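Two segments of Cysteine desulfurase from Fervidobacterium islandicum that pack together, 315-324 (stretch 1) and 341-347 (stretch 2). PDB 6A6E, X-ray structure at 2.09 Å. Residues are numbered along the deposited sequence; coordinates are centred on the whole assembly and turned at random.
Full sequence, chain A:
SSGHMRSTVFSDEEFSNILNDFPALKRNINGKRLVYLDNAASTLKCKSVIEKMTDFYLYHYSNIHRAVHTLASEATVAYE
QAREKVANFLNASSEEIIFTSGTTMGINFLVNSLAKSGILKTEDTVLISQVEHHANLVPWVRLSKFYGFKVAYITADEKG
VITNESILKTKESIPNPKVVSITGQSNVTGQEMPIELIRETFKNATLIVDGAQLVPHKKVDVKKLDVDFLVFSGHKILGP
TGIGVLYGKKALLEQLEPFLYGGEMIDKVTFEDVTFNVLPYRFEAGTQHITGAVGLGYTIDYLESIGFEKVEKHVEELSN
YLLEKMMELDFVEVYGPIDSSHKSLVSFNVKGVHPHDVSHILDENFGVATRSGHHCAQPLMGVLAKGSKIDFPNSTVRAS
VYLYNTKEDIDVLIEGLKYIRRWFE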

# COMPACT_ATOMS: atom_id res chain seq x y z
N VAL A 315 23.51 -17.10 -1.01
CA VAL A 315 22.94 -16.94 0.32
C VAL A 315 23.12 -18.20 1.18
O VAL A 315 23.40 -18.10 2.36
N GLU A 316 22.98 -19.37 0.57
CA GLU A 316 23.23 -20.63 1.25
C GLU A 316 24.67 -20.71 1.78
O GLU A 316 24.88 -21.04 2.92
N GLU A 317 25.64 -20.34 0.98
CA GLU A 317 27.03 -20.45 1.44
C GLU A 317 27.33 -19.38 2.50
O GLU A 317 28.04 -19.62 3.47
N LEU A 318 26.74 -18.18 2.36
CA LEU A 318 26.90 -17.19 3.40
C LEU A 318 26.30 -17.67 4.70
O LEU A 318 26.89 -17.45 5.73
N SER A 319 25.13 -18.28 4.62
CA SER A 319 24.43 -18.78 5.80
C SER A 319 25.21 -19.83 6.55
O SER A 319 25.24 -19.82 7.80
N ASN A 320 25.77 -20.80 5.81
CA ASN A 320 26.59 -21.85 6.40
C ASN A 320 27.80 -21.26 7.09
O ASN A 320 28.06 -21.59 8.20
N TYR A 321 28.52 -20.38 6.42
CA TYR A 321 29.63 -19.65 7.04
C TYR A 321 29.25 -18.81 8.30
O TYR A 321 29.93 -18.81 9.31
N LEU A 322 28.14 -18.09 8.24
CA LEU A 322 27.69 -17.32 9.41
C LEU A 322 27.41 -18.28 10.55
O LEU A 322 27.89 -18.07 11.68
N LEU A 323 26.63 -19.33 10.30
CA LEU A 323 26.30 -20.22 11.38
C LEU A 323 27.56 -20.95 11.95
O LEU A 323 27.70 -21.06 13.16
N GLU A 324 28.50 -21.37 11.09
CA GLU A 324 29.78 -21.98 11.51
C GLU A 324 30.59 -21.06 12.43
O GLU A 324 31.04 -21.48 13.47
N SER A 341 18.42 -27.02 7.42
CA SER A 341 17.20 -26.20 7.41
C SER A 341 17.44 -24.72 7.86
O SER A 341 16.62 -23.84 7.55
N HIS A 342 18.56 -24.44 8.54
CA HIS A 342 18.80 -23.11 9.10
C HIS A 342 19.40 -22.24 8.03
O HIS A 342 20.48 -22.54 7.55
N LYS A 343 18.70 -21.20 7.58
CA LYS A 343 19.25 -20.33 6.54
C LYS A 343 19.02 -18.88 6.85
O LYS A 343 18.24 -18.59 7.70
N SER A 344 19.77 -18.01 6.19
CA SER A 344 19.53 -16.55 6.08
C SER A 344 19.98 -15.74 7.28
O SER A 344 20.43 -14.60 7.10
N LEU A 345 19.75 -16.28 8.47
CA LEU A 345 19.90 -15.50 9.68
C LEU A 345 20.18 -16.32 10.93
O LEU A 345 19.78 -17.48 11.02
N VAL A 346 20.81 -15.65 11.91
CA VAL A 346 21.16 -16.21 13.18
C VAL A 346 20.74 -15.29 14.28
O VAL A 346 21.20 -14.16 14.33
N SER A 347 19.86 -15.77 15.13
CA SER A 347 19.46 -15.06 16.31
C SER A 347 20.29 -15.63 17.46
O SER A 347 20.47 -16.87 17.54

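Stretch 1 is part of a helix, and one side of it lies against a loop that leads into a strand. The two bury 441 Å² between them, counting both sides. Ser319 makes the hydrogen bond across the contact, and Ser319 CA is 5.4 Å from Ser344 CA.

The single hydrogen bond across the stretches runs from Ser344 N to Ser319 OG, at 2.9 Å and with an N-H...acceptor angle of 163°. Ser319 points toward the loop with chi1 in m. Its hydroxyl is also a donor: Ser319 OG gives its proton to Val315 O, one turn back, at 2.7 Å. Val315 O also accepts the helical bond from Ser319 N at 2.9 Å. The hydroxyl is therefore satisfied in both roles, and it ties a loop amide to the helix. Ser344 has a positive phi of 81°, and its CA-to-CB bond points away from the helix. Only its backbone makes the bond; Ser344 OG is satisfied elsewhere in the structure.

Lys343 is the most covered residue of the loop. Its CA-to-CB bond is sideways, but its rotamers are m, m, t and m, and its end comes nearer the helix. Lys343 CE lies 3.3 Å from Glu316 OE2, yet Lys343 NZ is 4.1 Å from Glu316 OE2. The charges are opposite and near, but this is beyond a salt bridge. Lys343 NZ is also 3.9 Å from Asn320 OD1, too far for a hydrogen bond. Lys343 NZ and Glu316 OE1 each find a hydrogen bond with a residue just outside the stretches. Glu316 is t at chi1 and chi2. Asn320 is m at chi1 and exposed; its CA-to-CB bond is sideways, but its end comes nearer the loop.

Leu322 and Leu323 make the apolar part. Both point toward stretch 2, and both have chi1 t and chi2 p. Val346, chi1 t, points back at them. Val346 CG2 meets Leu322 CD2 at 3.6 Å and Leu323 CD1 at 4.0 Å, so one methyl touches both leucines.

His342 points toward the helix with chi1 t. Leu323 CD1 lies over one face of the His342 ring, 4.0 Å from the centroid and 8° off the normal, a CH-pi contact. The ring nitrogens are both used: His342 NE2 donates to Leu345 O at 2.6 Å, with an angle of 138°, and His342 ND1 is bonded elsewhere in the structure. Leu345 itself points away from the helix.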

# COMPACT_ATOMS: atom_id res chain seq x y z
CB VAL A 315 21.43 -16.54 0.26
CG1 VAL A 315 20.91 -16.41 1.66
CG2 VAL A 315 21.27 -15.18 -0.38
CB GLU A 316 22.93 -21.78 0.29
CG GLU A 316 23.04 -23.17 0.85
CD GLU A 316 22.26 -24.16 -0.00
OE1 GLU A 316 22.65 -24.36 -1.18
OE2 GLU A 316 21.24 -24.71 0.48
CB GLU A 317 28.04 -20.42 0.26
CG GLU A 317 28.53 -19.04 -0.15
CD GLU A 317 29.25 -19.01 -1.52
OE1 GLU A 317 29.77 -20.12 -1.90
OE2 GLU A 317 29.27 -17.89 -2.18
CB LEU A 318 26.23 -15.88 3.04
CG LEU A 318 26.88 -15.05 1.98
CD1 LEU A 318 25.96 -13.88 1.67
CD2 LEU A 318 28.23 -14.58 2.49
CB SER A 319 23.07 -19.40 5.46
OG SER A 319 22.23 -18.48 4.79
CB ASN A 320 27.01 -22.87 5.38
CG ASN A 320 25.83 -23.60 4.79
OD1 ASN A 320 24.77 -23.67 5.39
ND2 ASN A 320 26.00 -24.15 3.63
CB TYR A 321 30.27 -18.77 6.01
CG TYR A 321 31.59 -18.16 6.44
CD1 TYR A 321 32.82 -18.91 6.43
CD2 TYR A 321 31.66 -16.83 6.78
CE1 TYR A 321 34.00 -18.31 6.81
CE2 TYR A 321 32.83 -16.22 7.19
CZ TYR A 321 34.01 -16.95 7.18
OH TYR A 321 35.14 -16.25 7.54
CB LEU A 322 26.41 -16.50 9.09
CG LEU A 322 25.70 -15.84 10.26
CD1 LEU A 322 26.63 -14.80 10.93
CD2 LEU A 322 24.40 -15.17 9.76
CB LEU A 323 25.27 -21.20 10.92
CG LEU A 323 24.66 -22.09 12.00
CD1 LEU A 323 23.66 -21.32 12.85
CD2 LEU A 323 23.94 -23.23 11.32
CB GLU A 324 30.62 -22.31 10.28
CG GLU A 324 31.98 -22.93 10.54
CD GLU A 324 32.84 -22.91 9.29
OE1 GLU A 324 33.67 -21.97 9.15
OE2 GLU A 324 32.66 -23.79 8.42
CB SER A 341 16.05 -26.82 8.24
OG SER A 341 16.20 -26.57 9.65
CB HIS A 342 19.76 -23.20 10.31
CG HIS A 342 19.80 -21.96 11.15
ND1 HIS A 342 19.66 -21.99 12.52
CD2 HIS A 342 19.98 -20.65 10.82
CE1 HIS A 342 19.73 -20.76 13.00
NE2 HIS A 342 19.93 -19.92 11.99
CB LYS A 343 18.57 -20.67 5.20
CG LYS A 343 18.90 -22.09 4.69
CD LYS A 343 20.18 -22.03 3.88
CE LYS A 343 20.77 -23.38 3.45
NZ LYS A 343 20.99 -24.37 4.53
CB SER A 344 18.03 -16.18 5.96
OG SER A 344 17.58 -16.60 4.77
CB LEU A 345 18.60 -14.70 9.91
CG LEU A 345 17.31 -15.52 10.11
CD1 LEU A 345 17.09 -15.81 11.58
CD2 LEU A 345 16.05 -14.86 9.49
CB VAL A 346 22.70 -16.44 13.25
CG1 VAL A 346 23.13 -17.04 14.61
CG2 VAL A 346 23.05 -17.41 12.17
CB SER A 347 17.96 -15.24 16.58
OG SER A 347 17.21 -14.49 15.57